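PDB 3HL1: ferritin like protein from Caulobacter vibrioides, which is of undetermined function but, as a member of the ferritin-like family, probably binds metal. Local coordinates for residues 53-64 against 195-206; 262-273 against 309-317. All blocks are in the same frame, centred on the assembly; numbering follows the deposited sequence.

In the fold
Followed from the N terminus, the chain lays down helix 8-35 and helix 42-67 before meeting helix 188-207, and interaction 1 closes a loop of 130 intervening residues by setting 53-64 against 195-206. Interaction 2 opens only afterwards: helix 261-283 is followed by helix 292-309, and the C-terminal tail 309-317 returns to 262-273, closing a shorter, mostly helical loop. The two contacts are therefore in series, neither nested nor crossed. Interactions 1 and 2 lie on opposite sides of the chain's centre; the centres of interactions 1 and 2 are about 29 Å apart and the nearest atoms of interactions 1 and 2 about 8 Å apart. Helix 8-35 is common ground, since its side chains touch residues of both contacts.

Interaction 1: residues 53-64 against 195-206; sequences QEMLHAQLVSNI and ALTLVDIIVDQG
The antiparallel helix pair of a ferritin-like helical bundle is exemplified here by His57 of helix 42-67 meeting Ile202 and Gln205 of helix 188-207. The short segments run at 159° to each other, their axes 9.8 Å apart at closest approach. His57 NE2 donates to Gln205 OE1 over 2.6 Å; the acceptor lies near the ring plane and is approached on a lone pair, although the bond is bent, with an N-H...O angle of 141°. One face of the imidazole is covered by Ile202, whose CG2 sits 3.9 Å from the ring centroid in a CH-pi contact. Because ND1 bonds to Glu22 of helix 8-35, the ring is gripped at both nitrogens and its rotation is fixed. The amides of Gln53 and Gln205 are stacked with planes only 9° apart, while Gln53 OE1 turns to His233 for its hydrogen bond.

Further along, the seam is aliphatic. Ile202 CD1 touches both Leu60 CB, 3.9 Å away, and Val61 CG2. With CG1 of Ile64 anti to its carbonyl carbon, CD1 extends across to Val199 CG2 at 3.6 Å and also meets Leu198 CB. An unidentified ligand, probably from the crystallisation liquor, is hydrogen-bonded to Glu54 OE2 and Ile202 O and only weakly to His57 ND1, and may mark a pocket beside the seam. Helix 8-35 borders the pair through Phe15 on Ile64 and Glu22 on Ile202, and helix 144-157 borders it through Tyr148 on Val61 and Met155 on Ala195.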
loop_
_atom_site.group_PDB
_atom_site.type_symbol
_atom_site.label_atom_id
_atom_site.label_comp_id
_atom_site.label_asym_id
_atom_site.label_seq_id
_atom_site.Cartn_x
_atom_site.Cartn_y
_atom_site.Cartn_z
ATOM N N GLN A 53 4.582 -5.434 5.420
ATOM C CA GLN A 53 3.234 -5.244 5.949
ATOM C C GLN A 53 2.264 -4.697 4.910
ATOM O O GLN A 53 1.084 -5.088 4.881
ATOM C CB GLN A 53 3.247 -4.356 7.180
ATOM C CG GLN A 53 4.010 -5.022 8.298
ATOM C CD GLN A 53 3.780 -4.356 9.634
ATOM O OE1 GLN A 53 3.560 -3.142 9.719
ATOM N NE2 GLN A 53 3.823 -5.149 10.682
ATOM N N GLU A 54 2.733 -3.821 4.037
ATOM C CA GLU A 54 1.840 -3.323 2.965
ATOM C C GLU A 54 1.392 -4.448 2.064
ATOM O O GLU A 54 0.248 -4.478 1.657
ATOM C CB GLU A 54 2.508 -2.212 2.131
ATOM C CG GLU A 54 2.744 -0.940 2.882
ATOM C CD GLU A 54 1.421 -0.300 3.354
ATOM O OE1 GLU A 54 0.652 0.205 2.531
ATOM O OE2 GLU A 54 1.151 -0.316 4.547
HETATM N N MSE A 55 2.309 -5.353 1.723
HETATM C CA MSE A 55 2.008 -6.511 0.872
HETATM C C MSE A 55 0.961 -7.395 1.521
HETATM O O MSE A 55 -0.006 -7.807 0.874
HETATM C CB MSE A 55 3.289 -7.307 0.604
HETATM C CG MSE A 55 4.257 -6.560 -0.300
HETATM SE SE MSE A 55 6.033 -7.372 -0.253
HETATM C CE MSE A 55 6.931 -6.112 -1.259
ATOM N N LEU A 56 1.140 -7.660 2.807
ATOM C CA LEU A 56 0.134 -8.337 3.605
ATOM C C LEU A 56 -1.213 -7.608 3.546
ATOM O O LEU A 56 -2.237 -8.270 3.367
ATOM C CB LEU A 56 0.599 -8.517 5.071
ATOM C CG LEU A 56 -0.494 -9.027 6.010
ATOM C CD1 LEU A 56 -0.791 -10.475 5.627
ATOM C CD2 LEU A 56 -0.193 -8.869 7.506
ATOM N N HIS A 57 -1.219 -6.270 3.658
ATOM C CA HIS A 57 -2.463 -5.522 3.592
ATOM C C HIS A 57 -3.164 -5.780 2.284
ATOM O O HIS A 57 -4.390 -5.963 2.278
ATOM C CB HIS A 57 -2.299 -4.012 3.805
ATOM C CG HIS A 57 -1.733 -3.641 5.133
ATOM N ND1 HIS A 57 -1.336 -2.352 5.433
ATOM C CD2 HIS A 57 -1.425 -4.398 6.207
ATOM C CE1 HIS A 57 -0.822 -2.342 6.652
ATOM N NE2 HIS A 57 -0.859 -3.566 7.141
ATOM N N ALA A 58 -2.411 -5.764 1.184
ATOM C CA ALA A 58 -2.979 -6.041 -0.140
ATOM C C ALA A 58 -3.681 -7.397 -0.163
ATOM O O ALA A 58 -4.825 -7.508 -0.630
ATOM C CB ALA A 58 -1.898 -5.929 -1.263
ATOM N N GLN A 59 -2.996 -8.428 0.321
ATOM C CA GLN A 59 -3.568 -9.762 0.438
ATOM C C GLN A 59 -4.864 -9.805 1.266
ATOM O O GLN A 59 -5.826 -10.475 0.888
ATOM C CB GLN A 59 -2.536 -10.728 1.045
ATOM C CG GLN A 59 -3.147 -12.071 1.457
ATOM C CD GLN A 59 -2.127 -13.044 1.965
ATOM O OE1 GLN A 59 -1.265 -13.492 1.202
ATOM N NE2 GLN A 59 -2.212 -13.385 3.262
ATOM N N LEU A 60 -4.875 -9.095 2.387
ATOM C CA LEU A 60 -6.027 -9.074 3.297
ATOM C C LEU A 60 -7.198 -8.410 2.660
ATOM O O LEU A 60 -8.350 -8.883 2.818
ATOM C CB LEU A 60 -5.661 -8.389 4.629
ATOM C CG LEU A 60 -4.557 -9.106 5.464
ATOM C CD1 LEU A 60 -4.398 -8.410 6.822
ATOM C CD2 LEU A 60 -4.870 -10.555 5.637
ATOM N N VAL A 61 -6.948 -7.309 1.958
ATOM C CA VAL A 61 -8.000 -6.648 1.231
ATOM C C VAL A 61 -8.565 -7.589 0.162
ATOM O O VAL A 61 -9.756 -7.714 0.049
ATOM C CB VAL A 61 -7.595 -5.273 0.626
ATOM C CG1 VAL A 61 -8.723 -4.758 -0.291
ATOM C CG2 VAL A 61 -7.328 -4.240 1.731
ATOM N N SER A 62 -7.705 -8.266 -0.599
ATOM C CA SER A 62 -8.181 -9.239 -1.580
ATOM C C SER A 62 -9.077 -10.307 -0.909
ATOM O O SER A 62 -10.121 -10.707 -1.426
ATOM C CB SER A 62 -7.005 -9.942 -2.277
ATOM O OG SER A 62 -7.496 -10.893 -3.229
ATOM N N ASN A 63 -8.648 -10.795 0.241
ATOM C CA ASN A 63 -9.409 -11.809 0.977
ATOM C C ASN A 63 -10.769 -11.306 1.441
ATOM O O ASN A 63 -11.777 -11.995 1.266
ATOM C CB ASN A 63 -8.594 -12.356 2.205
ATOM C CG ASN A 63 -7.479 -13.270 1.790
ATOM O OD1 ASN A 63 -7.392 -13.690 0.615
ATOM N ND2 ASN A 63 -6.596 -13.636 2.780
ATOM N N ILE A 64 -10.819 -10.089 1.939
ATOM C CA ILE A 64 -12.088 -9.491 2.347
ATOM C C ILE A 64 -12.991 -9.303 1.112
ATOM O O ILE A 64 -14.157 -9.659 1.119
ATOM C CB ILE A 64 -11.883 -8.109 3.034
ATOM C CG1 ILE A 64 -11.083 -8.251 4.346
ATOM C CG2 ILE A 64 -13.272 -7.440 3.322
ATOM C CD1 ILE A 64 -10.594 -6.914 4.873
ATOM N N ALA A 195 -13.762 -10.879 8.709
ATOM C CA ALA A 195 -13.346 -9.784 7.794
ATOM C C ALA A 195 -12.985 -8.544 8.586
ATOM O O ALA A 195 -12.021 -7.857 8.274
ATOM C CB ALA A 195 -14.476 -9.472 6.772
ATOM N N LEU A 196 -13.765 -8.245 9.617
ATOM C CA LEU A 196 -13.505 -7.087 10.484
ATOM C C LEU A 196 -12.163 -7.214 11.193
ATOM O O LEU A 196 -11.446 -6.237 11.380
ATOM C CB LEU A 196 -14.597 -6.911 11.553
ATOM C CG LEU A 196 -15.891 -6.174 11.210
ATOM C CD1 LEU A 196 -16.749 -6.063 12.508
ATOM C CD2 LEU A 196 -15.653 -4.797 10.575
ATOM N N THR A 197 -11.825 -8.427 11.597
ATOM C CA THR A 197 -10.541 -8.645 12.233
ATOM C C THR A 197 -9.434 -8.309 11.262
ATOM O O THR A 197 -8.472 -7.668 11.632
ATOM C CB THR A 197 -10.453 -10.095 12.715
ATOM O OG1 THR A 197 -11.542 -10.331 13.627
ATOM C CG2 THR A 197 -9.093 -10.408 13.344
ATOM N N LEU A 198 -9.569 -8.759 10.014
ATOM C CA LEU A 198 -8.567 -8.448 8.980
ATOM C C LEU A 198 -8.435 -6.946 8.775
ATOM O O LEU A 198 -7.304 -6.446 8.658
ATOM C CB LEU A 198 -8.844 -9.175 7.668
ATOM C CG LEU A 198 -9.019 -10.692 7.688
ATOM C CD1 LEU A 198 -9.081 -11.215 6.273
ATOM C CD2 LEU A 198 -7.980 -11.330 8.497
ATOM N N VAL A 199 -9.556 -6.205 8.758
ATOM C CA VAL A 199 -9.463 -4.728 8.689
ATOM C C VAL A 199 -8.684 -4.145 9.876
ATOM O O VAL A 199 -7.849 -3.249 9.700
ATOM C CB VAL A 199 -10.829 -4.045 8.567
ATOM C CG1 VAL A 199 -10.690 -2.496 8.620
ATOM C CG2 VAL A 199 -11.515 -4.467 7.275
ATOM N N ASP A 200 -8.946 -4.664 11.076
ATOM C CA ASP A 200 -8.261 -4.211 12.312
ATOM C C ASP A 200 -6.763 -4.418 12.280
ATOM O O ASP A 200 -6.039 -3.531 12.629
ATOM C CB ASP A 200 -8.854 -4.870 13.572
ATOM C CG ASP A 200 -10.163 -4.216 13.994
ATOM O OD1 ASP A 200 -10.445 -3.066 13.555
ATOM O OD2 ASP A 200 -10.921 -4.845 14.750
ATOM N N ILE A 201 -6.315 -5.570 11.787
ATOM C CA ILE A 201 -4.906 -5.806 11.559
ATOM C C ILE A 201 -4.292 -4.790 10.611
ATOM O O ILE A 201 -3.203 -4.342 10.866
ATOM C CB ILE A 201 -4.647 -7.222 10.970
ATOM C CG1 ILE A 201 -4.985 -8.316 11.988
ATOM C CG2 ILE A 201 -3.165 -7.346 10.519
ATOM C CD1 ILE A 201 -5.252 -9.668 11.368
ATOM N N ILE A 202 -4.972 -4.458 9.495
ATOM C CA ILE A 202 -4.491 -3.491 8.530
ATOM C C ILE A 202 -4.314 -2.097 9.142
ATOM O O ILE A 202 -3.268 -1.456 8.977
ATOM C CB ILE A 202 -5.454 -3.372 7.297
ATOM C CG1 ILE A 202 -5.479 -4.667 6.475
ATOM C CG2 ILE A 202 -4.999 -2.219 6.395
ATOM C CD1 ILE A 202 -6.594 -4.725 5.409
ATOM N N VAL A 203 -5.358 -1.622 9.817
ATOM C CA VAL A 203 -5.359 -0.284 10.393
ATOM C C VAL A 203 -4.390 -0.175 11.594
ATOM O O VAL A 203 -3.669 0.819 11.698
ATOM C CB VAL A 203 -6.750 0.130 10.824
ATOM C CG1 VAL A 203 -6.708 1.501 11.520
ATOM C CG2 VAL A 203 -7.670 0.190 9.564
ATOM N N ASP A 204 -4.374 -1.192 12.458
ATOM C CA ASP A 204 -3.452 -1.241 13.605
ATOM C C ASP A 204 -2.006 -1.141 13.151
ATOM O O ASP A 204 -1.207 -0.514 13.819
ATOM C CB ASP A 204 -3.549 -2.551 14.393
ATOM C CG ASP A 204 -4.848 -2.704 15.183
ATOM O OD1 ASP A 204 -5.666 -1.781 15.227
ATOM O OD2 ASP A 204 -5.059 -3.801 15.728
ATOM N N GLN A 205 -1.671 -1.765 12.030
ATOM C CA GLN A 205 -0.297 -1.742 11.517
ATOM C C GLN A 205 0.083 -0.373 10.971
ATOM O O GLN A 205 1.199 0.050 11.155
ATOM C CB GLN A 205 -0.052 -2.833 10.469
ATOM C CG GLN A 205 -0.031 -4.246 11.062
ATOM C CD GLN A 205 0.333 -5.333 10.061
ATOM O OE1 GLN A 205 0.294 -5.141 8.856
ATOM N NE2 GLN A 205 0.697 -6.495 10.580
ATOM N N GLY A 206 -0.823 0.299 10.286
ATOM C CA GLY A 206 -0.539 1.632 9.751
ATOM C C GLY A 206 -0.423 2.749 10.779
ATOM O O GLY A 206 0.582 3.471 10.812
#

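Interaction 2: residues 262-273 against 309-317; sequences GAEAQARLIADF and KLGAVPRYS
Gln266 NE2 is gripped by two backbone carbonyls: it donates to Val313 O, 2.8 Å away, and also bonds to Thr254 O. The first bond is fairly straight at 160°, and Val313 O lies close to the amide plane, so the pair of acceptors fixes which way the amide is turned. In one of its two modelled conformers Arg315 crosses the same glutamine at about a right angle, an approach that remains tentative. At the start of 262-273, Gly262 CA comes to 4.0 Å from Leu310 CB, and Ala265 CB touches Leu310 CD1.

The tail leaves helix 292-309 through a Schellman motif, in which Gly311 takes a positive phi, and then runs irregularly along helix 261-283 to the C terminus. On this path Leu269 is directed into the tail with CG anti to the backbone N (chi1 174°), which lays CD2 over one face of the Tyr316 ring, 4.1 Å from its centroid, and also against Pro314 CB. The tyrosine in turn presents its edge to the face of Phe273 in a T-shaped stack, planes at 78°. Its hydroxyl bonds to Thr31 of helix 8-35. In that same conformer of Arg315, Ile270 CD1 would meet the edge of the guanidinium. A water molecule donates to both Ile270 O and Tyr316 O, the latter at 2.6 Å, bridging the helix to the tail.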
loop_
_atom_site.group_PDB
_atom_site.type_symbol
_atom_site.label_atom_id
_atom_site.label_comp_id
_atom_site.label_asym_id
_atom_site.label_seq_id
_atom_site.Cartn_x
_atom_site.Cartn_y
_atom_site.Cartn_z
ATOM N N GLY A 262 21.217 2.344 -17.403
ATOM C CA GLY A 262 20.206 2.721 -16.415
ATOM C C GLY A 262 18.792 2.694 -16.993
ATOM O O GLY A 262 17.874 2.286 -16.307
ATOM N N ALA A 263 18.617 3.136 -18.243
ATOM C CA ALA A 263 17.321 3.043 -18.914
ATOM C C ALA A 263 16.902 1.583 -19.054
ATOM O O ALA A 263 15.766 1.251 -18.877
ATOM C CB ALA A 263 17.377 3.698 -20.286
ATOM N N GLU A 264 17.847 0.733 -19.445
ATOM C CA GLU A 264 17.598 -0.685 -19.585
ATOM C C GLU A 264 17.298 -1.350 -18.270
ATOM O O GLU A 264 16.468 -2.255 -18.228
ATOM C CB GLU A 264 18.768 -1.371 -20.281
ATOM C CG GLU A 264 18.934 -0.898 -21.722
ATOM C CD GLU A 264 20.043 -1.555 -22.463
ATOM O OE1 GLU A 264 20.694 -2.440 -21.895
ATOM O OE2 GLU A 264 20.313 -1.138 -23.619
ATOM N N ALA A 265 17.882 -0.857 -17.179
ATOM C CA ALA A 265 17.531 -1.297 -15.823
ATOM C C ALA A 265 16.077 -0.938 -15.495
ATOM O O ALA A 265 15.314 -1.774 -14.959
ATOM C CB ALA A 265 18.540 -0.700 -14.765
ATOM N N GLN A 266 15.677 0.291 -15.799
ATOM C CA GLN A 266 14.290 0.666 -15.695
ATOM C C GLN A 266 13.391 -0.233 -16.512
ATOM O O GLN A 266 12.324 -0.605 -16.060
ATOM C CB GLN A 266 14.083 2.137 -16.088
ATOM C CG GLN A 266 14.665 3.114 -15.118
ATOM C CD GLN A 266 14.537 4.570 -15.572
ATOM O OE1 GLN A 266 14.466 4.872 -16.770
ATOM N NE2 GLN A 266 14.440 5.474 -14.606
ATOM N N ALA A 267 13.771 -0.512 -17.760
ATOM C CA ALA A 267 12.911 -1.298 -18.618
ATOM C C ALA A 267 12.708 -2.681 -18.035
ATOM O O ALA A 267 11.613 -3.223 -18.113
ATOM C CB ALA A 267 13.447 -1.401 -20.006
ATOM N N ARG A 268 13.780 -3.259 -17.486
ATOM C CA ARG A 268 13.675 -4.574 -16.856
ATOM C C ARG A 268 12.716 -4.560 -15.649
ATOM O O ARG A 268 11.891 -5.471 -15.472
ATOM C CB ARG A 268 15.048 -5.079 -16.509
ATOM C CG ARG A 268 15.024 -6.169 -15.541
ATOM C CD ARG A 268 16.378 -6.673 -15.225
ATOM N NE ARG A 268 16.129 -7.911 -14.518
ATOM C CZ ARG A 268 16.245 -9.132 -15.020
ATOM N NH1 ARG A 268 16.720 -9.341 -16.260
ATOM N NH2 ARG A 268 15.922 -10.162 -14.232
ATOM N N LEU A 269 12.794 -3.520 -14.845
ATOM C CA LEU A 269 11.896 -3.356 -13.734
ATOM C C LEU A 269 10.435 -3.207 -14.158
ATOM O O LEU A 269 9.584 -3.828 -13.584
ATOM C CB LEU A 269 12.325 -2.169 -12.854
ATOM C CG LEU A 269 11.407 -1.722 -11.685
ATOM C CD1 LEU A 269 11.131 -2.983 -10.786
ATOM C CD2 LEU A 269 12.079 -0.613 -10.924
ATOM N N ILE A 270 10.175 -2.378 -15.158
ATOM C CA ILE A 270 8.845 -2.224 -15.716
ATOM C C ILE A 270 8.271 -3.565 -16.190
ATOM O O ILE A 270 7.165 -3.907 -15.832
ATOM C CB ILE A 270 8.854 -1.201 -16.829
ATOM C CG1 ILE A 270 9.212 0.191 -16.287
ATOM C CG2 ILE A 270 7.471 -1.127 -17.575
ATOM C CD1 ILE A 270 9.660 1.204 -17.377
ATOM N N ALA A 271 9.042 -4.339 -16.946
ATOM C CA ALA A 271 8.625 -5.621 -17.396
ATOM C C ALA A 271 8.365 -6.604 -16.231
ATOM O O ALA A 271 7.307 -7.266 -16.159
ATOM C CB ALA A 271 9.670 -6.205 -18.355
ATOM N N ASP A 272 9.338 -6.739 -15.334
ATOM C CA ASP A 272 9.200 -7.695 -14.212
ATOM C C ASP A 272 8.027 -7.298 -13.292
ATOM O O ASP A 272 7.266 -8.153 -12.832
ATOM C CB ASP A 272 10.495 -7.792 -13.378
ATOM C CG ASP A 272 11.622 -8.515 -14.086
ATOM O OD1 ASP A 272 11.364 -9.177 -15.104
ATOM O OD2 ASP A 272 12.795 -8.385 -13.628
ATOM N N PHE A 273 7.840 -6.014 -13.069
ATOM C CA PHE A 273 6.706 -5.516 -12.273
ATOM C C PHE A 273 5.364 -5.871 -12.938
ATOM O O PHE A 273 4.472 -6.312 -12.232
ATOM C CB PHE A 273 6.834 -4.041 -11.979
ATOM C CG PHE A 273 5.864 -3.527 -10.934
ATOM C CD1 PHE A 273 5.926 -3.956 -9.628
ATOM C CD2 PHE A 273 4.857 -2.632 -11.294
ATOM C CE1 PHE A 273 5.022 -3.467 -8.709
ATOM C CE2 PHE A 273 3.963 -2.169 -10.360
ATOM C CZ PHE A 273 4.033 -2.636 -9.105
ATOM N N LYS A 309 21.837 1.612 -8.304
ATOM C CA LYS A 309 23.249 1.436 -8.529
ATOM C C LYS A 309 23.725 2.003 -9.875
ATOM O O LYS A 309 24.867 2.447 -9.966
ATOM C CB LYS A 309 23.612 -0.025 -8.452
ATOM C CG LYS A 309 23.713 -0.558 -7.026
ATOM C CD LYS A 309 23.929 -2.066 -7.085
ATOM C CE LYS A 309 24.864 -2.625 -6.082
ATOM N NZ LYS A 309 25.044 -1.832 -4.848
ATOM N N LEU A 310 22.880 1.958 -10.900
ATOM C CA LEU A 310 23.191 2.533 -12.209
ATOM C C LEU A 310 22.866 4.010 -12.353
ATOM O O LEU A 310 23.041 4.569 -13.425
ATOM C CB LEU A 310 22.552 1.716 -13.343
ATOM C CG LEU A 310 23.108 0.303 -13.464
ATOM C CD1 LEU A 310 22.229 -0.656 -14.221
ATOM C CD2 LEU A 310 24.560 0.294 -14.014
ATOM N N GLY A 311 22.415 4.667 -11.293
ATOM C CA GLY A 311 22.085 6.091 -11.369
ATOM C C GLY A 311 20.744 6.402 -12.030
ATOM O O GLY A 311 20.550 7.488 -12.516
ATOM N N ALA A 312 19.807 5.449 -12.006
ATOM C CA ALA A 312 18.461 5.640 -12.517
ATOM C C ALA A 312 17.478 5.468 -11.345
ATOM O O ALA A 312 17.498 4.460 -10.648
ATOM C CB ALA A 312 18.136 4.612 -13.580
ATOM N N VAL A 313 16.588 6.428 -11.168
ATOM C CA VAL A 313 15.524 6.270 -10.192
ATOM C C VAL A 313 14.619 5.144 -10.695
ATOM O O VAL A 313 14.195 5.144 -11.860
ATOM C CB VAL A 313 14.682 7.557 -10.020
ATOM C CG1 VAL A 313 13.613 7.329 -8.925
ATOM C CG2 VAL A 313 15.604 8.773 -9.695
ATOM N N PRO A 314 14.286 4.176 -9.820
ATOM C CA PRO A 314 13.296 3.214 -10.187
ATOM C C PRO A 314 12.041 3.761 -10.844
ATOM O O PRO A 314 11.534 4.809 -10.453
ATOM C CB PRO A 314 13.001 2.518 -8.866
ATOM C CG PRO A 314 14.321 2.519 -8.172
ATOM C CD PRO A 314 14.856 3.908 -8.488
ATOM N N ARG A 315 11.568 3.046 -11.856
ATOM C CA ARG A 315 10.361 3.359 -12.623
ATOM C C ARG A 315 9.500 2.083 -12.725
ATOM O O ARG A 315 10.049 1.023 -12.900
ATOM C CB ARG A 315 10.821 3.737 -14.020
ATOM C CG ARG A 315 10.203 4.919 -14.561
ATOM C CD ARG A 315 10.789 5.211 -15.917
ATOM N NE ARG A 315 9.985 4.614 -16.989
ATOM C CZ ARG A 315 9.072 5.249 -17.734
ATOM N NH1 ARG A 315 8.815 6.551 -17.561
ATOM N NH2 ARG A 315 8.417 4.578 -18.682
ATOM N N TYR A 316 8.155 2.181 -12.667
ATOM C CA TYR A 316 7.336 0.972 -12.592
ATOM C C TYR A 316 6.322 0.792 -13.732
ATOM O O TYR A 316 5.615 -0.196 -13.756
ATOM C CB TYR A 316 6.653 0.891 -11.221
ATOM C CG TYR A 316 7.663 0.773 -10.093
ATOM C CD1 TYR A 316 8.297 1.883 -9.593
ATOM C CD2 TYR A 316 8.008 -0.466 -9.574
ATOM C CE1 TYR A 316 9.278 1.771 -8.588
ATOM C CE2 TYR A 316 8.932 -0.570 -8.546
ATOM C CZ TYR A 316 9.542 0.549 -8.061
ATOM O OH TYR A 316 10.475 0.409 -7.048
ATOM N N SER A 317 6.250 1.772 -14.599
ATOM C CA SER A 317 5.425 1.746 -15.774
ATOM C C SER A 317 6.073 2.589 -16.875
ATOM O O SER A 317 6.972 3.445 -16.652
ATOM C CB SER A 317 4.016 2.265 -15.455
ATOM O OG SER A 317 3.998 3.675 -15.213
ATOM O OXT SER A 317 5.690 2.386 -18.033
HETATM O O HOH W 1 4.934 -2.349 -15.096
#